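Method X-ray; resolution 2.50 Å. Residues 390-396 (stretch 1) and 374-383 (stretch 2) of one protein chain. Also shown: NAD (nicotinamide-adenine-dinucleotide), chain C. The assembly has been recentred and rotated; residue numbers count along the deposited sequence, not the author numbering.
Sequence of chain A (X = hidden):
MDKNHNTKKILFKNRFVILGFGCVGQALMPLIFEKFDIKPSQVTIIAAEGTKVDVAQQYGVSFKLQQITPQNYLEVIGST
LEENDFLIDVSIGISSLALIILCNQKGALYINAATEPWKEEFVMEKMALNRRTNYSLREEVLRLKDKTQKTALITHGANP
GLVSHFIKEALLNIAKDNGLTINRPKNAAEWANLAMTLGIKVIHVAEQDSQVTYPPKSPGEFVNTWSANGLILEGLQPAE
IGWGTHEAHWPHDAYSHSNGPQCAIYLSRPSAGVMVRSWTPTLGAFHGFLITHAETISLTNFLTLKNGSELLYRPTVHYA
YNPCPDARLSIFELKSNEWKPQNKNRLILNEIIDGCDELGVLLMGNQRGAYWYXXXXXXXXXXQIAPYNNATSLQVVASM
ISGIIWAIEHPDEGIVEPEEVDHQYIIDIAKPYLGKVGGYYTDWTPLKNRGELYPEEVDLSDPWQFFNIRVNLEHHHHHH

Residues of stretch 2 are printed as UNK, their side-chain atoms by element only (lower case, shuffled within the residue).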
ATOM      1  N   ASN A 390      11.070  19.832   5.450  1.00 18.82           N
ATOM      2  CA  ASN A 390       9.713  19.332   5.453  1.00 19.40           C
ATOM      3  C   ASN A 390       9.521  18.911   6.905  1.00 19.46           C
ATOM      4  O   ASN A 390      10.442  19.036   7.709  1.00 19.73           O
ATOM      5  CB  ASN A 390       9.500  18.146   4.488  1.00 17.64           C
ATOM      6  CG  ASN A 390      10.486  17.009   4.694  1.00 20.55           C
ATOM      7  OD1 ASN A 390      10.747  16.575   5.822  1.00 19.90           O
ATOM      8  ND2 ASN A 390      11.022  16.499   3.590  1.00 19.85           N
ATOM      9  N   ALA A 391       8.329  18.437   7.243  1.00 20.02           N
ATOM     10  CA  ALA A 391       8.035  18.021   8.601  1.00 21.10           C
ATOM     11  C   ALA A 391       9.071  17.025   9.124  1.00 20.79           C
ATOM     12  O   ALA A 391       9.590  17.182  10.229  1.00 21.21           O
ATOM     13  CB  ALA A 391       6.644  17.414   8.659  1.00 21.56           C
ATOM     14  N   THR A 392       9.374  16.016   8.315  1.00 19.86           N
ATOM     15  CA  THR A 392      10.328  14.969   8.675  1.00 18.03           C
ATOM     16  C   THR A 392      11.747  15.477   8.882  1.00 18.55           C
ATOM     17  O   THR A 392      12.329  15.268   9.945  1.00 21.09           O
ATOM     18  CB  THR A 392      10.361  13.858   7.594  1.00 16.90           C
ATOM     19  OG1 THR A 392       9.029  13.385   7.360  1.00 18.50           O
ATOM     20  CG2 THR A 392      11.238  12.694   8.035  1.00 15.80           C
ATOM     21  N   SER A 393      12.308  16.135   7.873  1.00 17.30           N
ATOM     22  CA  SER A 393      13.673  16.626   7.999  1.00 17.23           C
ATOM     23  C   SER A 393      13.838  17.567   9.191  1.00 18.00           C
ATOM     24  O   SER A 393      14.802  17.449   9.952  1.00 15.51           O
ATOM     25  CB  SER A 393      14.115  17.337   6.714  1.00 16.16           C
ATOM     26  OG  SER A 393      13.358  18.511   6.490  1.00 20.94           O
ATOM     27  N   LEU A 394      12.893  18.491   9.362  1.00 19.05           N
ATOM     28  CA  LEU A 394      12.972  19.453  10.458  1.00 21.24           C
ATOM     29  C   LEU A 394      13.055  18.812  11.838  1.00 21.11           C
ATOM     30  O   LEU A 394      13.714  19.340  12.733  1.00 21.32           O
ATOM     31  CB  LEU A 394      11.789  20.431  10.432  1.00 19.00           C
ATOM     32  CG  LEU A 394      11.927  21.591  11.434  1.00 18.99           C
ATOM     33  CD1 LEU A 394      13.288  22.262  11.221  1.00 16.38           C
ATOM     34  CD2 LEU A 394      10.798  22.610  11.246  1.00 16.89           C
ATOM     35  N   GLN A 395      12.398  17.675  12.019  1.00 20.43           N
ATOM     36  CA  GLN A 395      12.442  17.029  13.318  1.00 21.45           C
ATOM     37  C   GLN A 395      13.819  16.409  13.538  1.00 22.28           C
ATOM     38  O   GLN A 395      14.287  16.293  14.674  1.00 23.41           O
ATOM     39  CB  GLN A 395      11.358  15.955  13.426  1.00 19.18           C
ATOM     40  CG  GLN A 395       9.953  16.490  13.375  1.00 18.60           C
ATOM     41  CD  GLN A 395       8.916  15.379  13.280  1.00 21.03           C
ATOM     42  OE1 GLN A 395       9.000  14.514  12.413  1.00 22.64           O
ATOM     43  NE2 GLN A 395       7.932  15.404  14.173  1.00 23.12           N
ATOM     44  N   VAL A 396      14.481  16.038  12.447  1.00 21.10           N
ATOM     45  CA  VAL A 396      15.799  15.426  12.545  1.00 19.28           C
ATOM     46  C   VAL A 396      16.890  16.444  12.830  1.00 18.80           C
ATOM     47  O   VAL A 396      17.753  16.214  13.679  1.00 19.88           O
ATOM     48  CB  VAL A 396      16.167  14.674  11.259  1.00 21.41           C
ATOM     49  CG1 VAL A 396      17.404  13.831  11.492  1.00 20.54           C
ATOM     50  CG2 VAL A 396      14.994  13.823  10.805  1.00 22.31           C
ATOM     51  N   UNK A 374       5.321  12.891  22.108  1.00 23.84           N
ATOM     52  CA  UNK A 374       6.117  13.153  20.925  1.00 23.69           C
ATOM     53  C   UNK A 374       5.842  14.471  20.223  1.00 24.46           C
ATOM     54  O   UNK A 374       5.252  15.393  20.792  1.00 24.28           O
ATOM     55  N   UNK A 375       6.282  14.548  18.970  1.00 23.48           N
ATOM     56  CA  UNK A 375       6.129  15.744  18.157  1.00 23.70           C
ATOM     57  C   UNK A 375       5.189  15.572  16.980  1.00 23.15           C
ATOM     58  O   UNK A 375       5.287  14.605  16.233  1.00 22.82           O
ATOM     59  c   UNK A 375       7.494  16.190  17.628  1.00 26.43           C
ATOM     60  o   UNK A 375       7.363  16.954  16.443  1.00 26.91           O
ATOM     61  N   UNK A 376       4.267  16.515  16.831  1.00 23.05           N
ATOM     62  CA  UNK A 376       3.334  16.498  15.720  1.00 22.55           C
ATOM     63  C   UNK A 376       3.610  17.793  14.986  1.00 21.52           C
ATOM     64  O   UNK A 376       3.140  18.853  15.390  1.00 24.74           O
ATOM     65  c   UNK A 376       1.885  16.499  16.185  1.00 22.61           C
ATOM     66  o   UNK A 376       1.668  15.399  17.073  1.00 27.72           O
ATOM     67  c   UNK A 376       0.952  16.368  14.984  1.00 23.83           C
ATOM     68  N   UNK A 377       4.404  17.705  13.925  1.00 20.59           N
ATOM     69  CA  UNK A 377       4.769  18.872  13.131  1.00 20.47           C
ATOM     70  C   UNK A 377       4.160  18.782  11.739  1.00 20.01           C
ATOM     71  O   UNK A 377       4.297  17.767  11.058  1.00 21.41           O
ATOM     72  c   UNK A 377       8.353  19.922  11.880  1.00 17.38           C
ATOM     73  c   UNK A 377       6.297  18.975  13.006  1.00 18.83           C
ATOM     74  c   UNK A 377       6.840  20.070  12.074  1.00 20.14           C
ATOM     75  c   UNK A 377       6.512  21.431  12.664  1.00 18.66           C
ATOM     76  N   UNK A 378       3.483  19.844  11.320  1.00 19.59           N
ATOM     77  CA  UNK A 378       2.876  19.878  10.002  1.00 18.76           C
ATOM     78  C   UNK A 378       3.856  20.544   9.061  1.00 19.44           C
ATOM     79  O   UNK A 378       4.773  21.248   9.500  1.00 17.83           O
ATOM     80  c   UNK A 378       1.587  20.688  10.019  1.00 19.47           C
ATOM     81  o   UNK A 378       1.874  22.058  10.239  1.00 21.68           O
ATOM     82  N   UNK A 379       3.650  20.328   7.766  1.00 18.98           N
ATOM     83  CA  UNK A 379       4.510  20.906   6.748  1.00 19.92           C
ATOM     84  C   UNK A 379       4.391  22.440   6.758  1.00 22.72           C
ATOM     85  O   UNK A 379       5.370  23.149   6.513  1.00 24.54           O
ATOM     86  c   UNK A 379       4.152  20.352   5.339  1.00 19.87           C
ATOM     87  c   UNK A 379       5.110  20.932   4.290  1.00 18.39           C
ATOM     88  c   UNK A 379       2.696  20.669   4.986  1.00 16.63           C
ATOM     89  c   UNK A 379       6.542  20.498   4.487  1.00 13.96           C
ATOM     90  N   UNK A 380       3.197  22.947   7.063  1.00 23.35           N
ATOM     91  CA  UNK A 380       2.972  24.391   7.102  1.00 23.35           C
ATOM     92  C   UNK A 380       3.815  25.068   8.181  1.00 25.20           C
ATOM     93  O   UNK A 380       4.504  26.060   7.920  1.00 24.25           O
ATOM     94  c   UNK A 380       0.026  22.966   6.126  1.00 26.18           C
ATOM     95  c   UNK A 380       1.484  24.703   7.319  1.00 21.74           C
ATOM     96  o   UNK A 380       0.599  22.058   6.729  1.00 28.63           O
ATOM     97  c   UNK A 380       0.597  24.388   6.107  1.00 23.95           C
ATOM     98  n   UNK A 380      -1.100  22.774   5.453  1.00 26.45           N
ATOM     99  N   UNK A 381       3.772  24.536   9.393  1.00 25.05           N
ATOM    100  CA  UNK A 381       4.558  25.131  10.452  1.00 28.76           C
ATOM    101  C   UNK A 381       6.060  24.985  10.166  1.00 30.09           C
ATOM    102  O   UNK A 381       6.845  25.901  10.425  1.00 29.77           O
ATOM    103  c   UNK A 381       4.191  24.505  11.799  1.00 30.44           C
ATOM    104  c   UNK A 381       4.444  24.890  14.280  1.00 39.53           C
ATOM    105  c   UNK A 381       5.100  24.942  12.915  1.00 34.66           C
ATOM    106  o   UNK A 381       3.380  24.238  14.430  1.00 41.65           O
ATOM    107  o   UNK A 381       5.014  25.505  15.211  1.00 38.73           O
ATOM    108  N   UNK A 382       6.448  23.844   9.603  1.00 30.23           N
ATOM    109  CA  UNK A 382       7.844  23.587   9.289  1.00 30.43           C
ATOM    110  C   UNK A 382       8.386  24.574   8.258  1.00 31.30           C
ATOM    111  O   UNK A 382       9.567  24.923   8.281  1.00 31.86           O
ATOM    112  c   UNK A 382       8.009  22.163   8.780  1.00 30.06           C
ATOM    113  N   UNK A 383       7.530  25.017   7.345  1.00 32.49           N
ATOM    114  CA  UNK A 383       7.961  25.951   6.315  1.00 33.75           C
ATOM    115  C   UNK A 383       8.083  27.376   6.825  1.00 34.64           C
ATOM    116  O   UNK A 383       8.882  28.156   6.310  1.00 36.44           O
ATOM    117  c   UNK A 383       7.323  24.778   4.169  1.00 30.41           C
ATOM    118  n   UNK A 383       6.208  21.863   0.646  1.00 22.02           N
ATOM    119  n   UNK A 383       6.610  23.487   2.222  1.00 25.02           N
ATOM    120  n   UNK A 383       4.467  23.133   1.452  1.00 22.19           N
ATOM    121  c   UNK A 383       7.008  25.905   5.121  1.00 31.94           C
ATOM    122  c   UNK A 383       6.239  24.566   3.134  1.00 27.74           C
ATOM    123  c   UNK A 383       5.760  22.828   1.440  1.00 24.18           C
TER
HETATM  124  PA  NAD C 501      21.915  11.210   1.688  1.00 27.86           P
HETATM  125  O1A NAD C 501      22.241   9.943   0.945  1.00 26.13           O
HETATM  126  O2A NAD C 501      20.799  12.054   1.179  1.00 27.37           O
HETATM  127  O5B NAD C 501      23.229  12.154   1.812  1.00 25.38           O
HETATM  128  C5B NAD C 501      24.478  11.603   2.221  1.00 27.00           C
HETATM  129  C4B NAD C 501      25.604  12.492   1.659  1.00 29.21           C
HETATM  130  O4B NAD C 501      26.813  11.882   2.053  1.00 29.00           O
HETATM  131  C3B NAD C 501      25.628  12.602   0.131  1.00 28.14           C
HETATM  132  O3B NAD C 501      25.607  13.975  -0.268  1.00 29.26           O
HETATM  133  C2B NAD C 501      26.904  11.916  -0.270  1.00 28.91           C
HETATM  134  O2B NAD C 501      27.529  12.431  -1.423  1.00 28.66           O
HETATM  135  C1B NAD C 501      27.752  11.982   1.001  1.00 28.62           C
HETATM  136  N9A NAD C 501      28.717  10.891   1.180  1.00 29.31           N
HETATM  137  C8A NAD C 501      28.529   9.580   0.708  1.00 29.97           C
HETATM  138  N7A NAD C 501      29.687   9.036   0.283  1.00 29.74           N
HETATM  139  C5A NAD C 501      30.637   9.983   0.456  1.00 30.34           C
HETATM  140  C6A NAD C 501      32.008   9.975   0.199  1.00 29.38           C
HETATM  141  N6A NAD C 501      32.664   8.924  -0.295  1.00 26.74           N
HETATM  142  N1A NAD C 501      32.710  11.135   0.491  1.00 29.57           N
HETATM  143  C2A NAD C 501      32.100  12.260   1.010  1.00 28.17           C
HETATM  144  N3A NAD C 501      30.753  12.289   1.280  1.00 29.92           N
HETATM  145  C4A NAD C 501      30.062  11.146   0.994  1.00 29.62           C
HETATM  146  O3  NAD C 501      21.548  10.739   3.153  1.00 28.99           O
HETATM  147  PN  NAD C 501      21.184  11.529   4.501  1.00 29.46           P
HETATM  148  O1N NAD C 501      19.962  10.899   5.057  1.00 29.57           O
HETATM  149  O2N NAD C 501      21.169  13.002   4.188  1.00 25.34           O
HETATM  150  O5D NAD C 501      22.497  11.057   5.251  1.00 32.91           O
HETATM  151  C5D NAD C 501      22.850  11.364   6.577  1.00 34.33           C
HETATM  152  C4D NAD C 501      22.453  10.145   7.382  1.00 35.46           C
HETATM  153  O4D NAD C 501      21.629  10.548   8.443  1.00 35.99           O
HETATM  154  C3D NAD C 501      22.555   8.634   7.424  1.00 35.59           C
HETATM  155  O3D NAD C 501      23.758   8.207   8.042  1.00 35.53           O
HETATM  156  C2D NAD C 501      21.312   8.262   8.214  1.00 35.56           C
HETATM  157  O2D NAD C 501      21.392   7.007   8.828  1.00 37.50           O
HETATM  158  C1D NAD C 501      21.156   9.433   9.176  1.00 34.30           C
HETATM  159  N1N NAD C 501      19.773   9.807   9.554  1.00 33.51           N
HETATM  160  C2N NAD C 501      19.386   9.789  10.875  1.00 32.92           C
HETATM  161  C3N NAD C 501      18.064  10.177  11.182  1.00 32.90           C
HETATM  162  C7N NAD C 501      17.562  10.203  12.584  1.00 31.18           C
HETATM  163  O7N NAD C 501      16.267  10.612  12.781  1.00 32.78           O
HETATM  164  N7N NAD C 501      18.309   9.880  13.618  1.00 30.93           N
HETATM  165  C4N NAD C 501      17.151  10.577  10.155  1.00 33.89           C
HETATM  166  C5N NAD C 501      17.589  10.576   8.814  1.00 33.84           C
HETATM  167  C6N NAD C 501      18.882  10.200   8.503  1.00 32.74           C

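Position 374 has backbone atoms and nothing beyond CA, and it makes no contact with stretch 1. It is glycine, Gly374, and lies in a strand that begins earlier in the chain.

Position 375 carries one carbon and then one oxygen. Its CB points toward stretch 1, and the oxygen lies 2.8 Å from Gln395 NE2. This is Ser375, and the contact is a hydrogen bond from Gln395 NE2 to Ser375 OG with an N-H...acceptor angle of 156°.

At position 376 the first carbon bears one oxygen and one carbon. It points away, as the alternation of a strand would predict, and its CB stays 6.5 Å from Gln395 NE2. The beta-branched hydroxyl side chain is Thr376.

Position 377 has four carbons forked at the second, one terminal carbon lying 3.7 Å from Leu394 CD2 and 4.1 Å from Gln395 CG. This is Leu377, with chi1 t and chi2 p. Its backbone also packs closely, Leu377 O lying 3.4 Å from Ala391 CB.

Position 378 again shows one carbon and one oxygen and points away: Ser378. Its role is local, since Ser378 OG accepts from the backbone N of position 381 at 3.2 Å, with an N-H...acceptor angle of 172°, capping the helix that follows.

Position 379 has four carbons forked at the first, one arm two carbons long. CB points sideways, but the end of the long arm comes to 3.5 Å from Asn390 CA. This is Ile379, and that end is CD1.

Position 380 has three carbons, the third carrying one oxygen and one nitrogen, and is exposed and out of reach: an amide, Gln380.

Position 381 has three carbons ending in two oxygens and makes no contact across; the carboxylate is that of Glu381.

Position 382 has a single carbon. Pointing toward stretch 1, this CB sits 3.7 Å from Leu394 CD2 and 4.0 Å from Ala391 N. It is Ala382.

Position 383 runs through three carbons and a nitrogen to a carbon bearing two more nitrogens, a guanidinium without contact across: Arg383. Arg383 CG, its nearest side-chain atom, is 6.1 Å from Asn390 CA.

The contact, burying 368 Å² in total, is mainly apolar. Leu394 CD2 meets both Leu377 and Ala382, linking strand and helix, while Ala391 lies where the backbones come close, its CA 4.9 Å from Ile379 CA. The Gln395–Ser375 bond adds a polar tie. Stretch 1 has its own cap: Asn390 OD1 accepts from Ser393 N at 2.6 Å, and Ser393 OG accepts from Asn390 N at 2.8 Å, a reciprocal pair that secures the helix start beside Ile379.

Stretch 2 (374-383) GSTLSIQEAR
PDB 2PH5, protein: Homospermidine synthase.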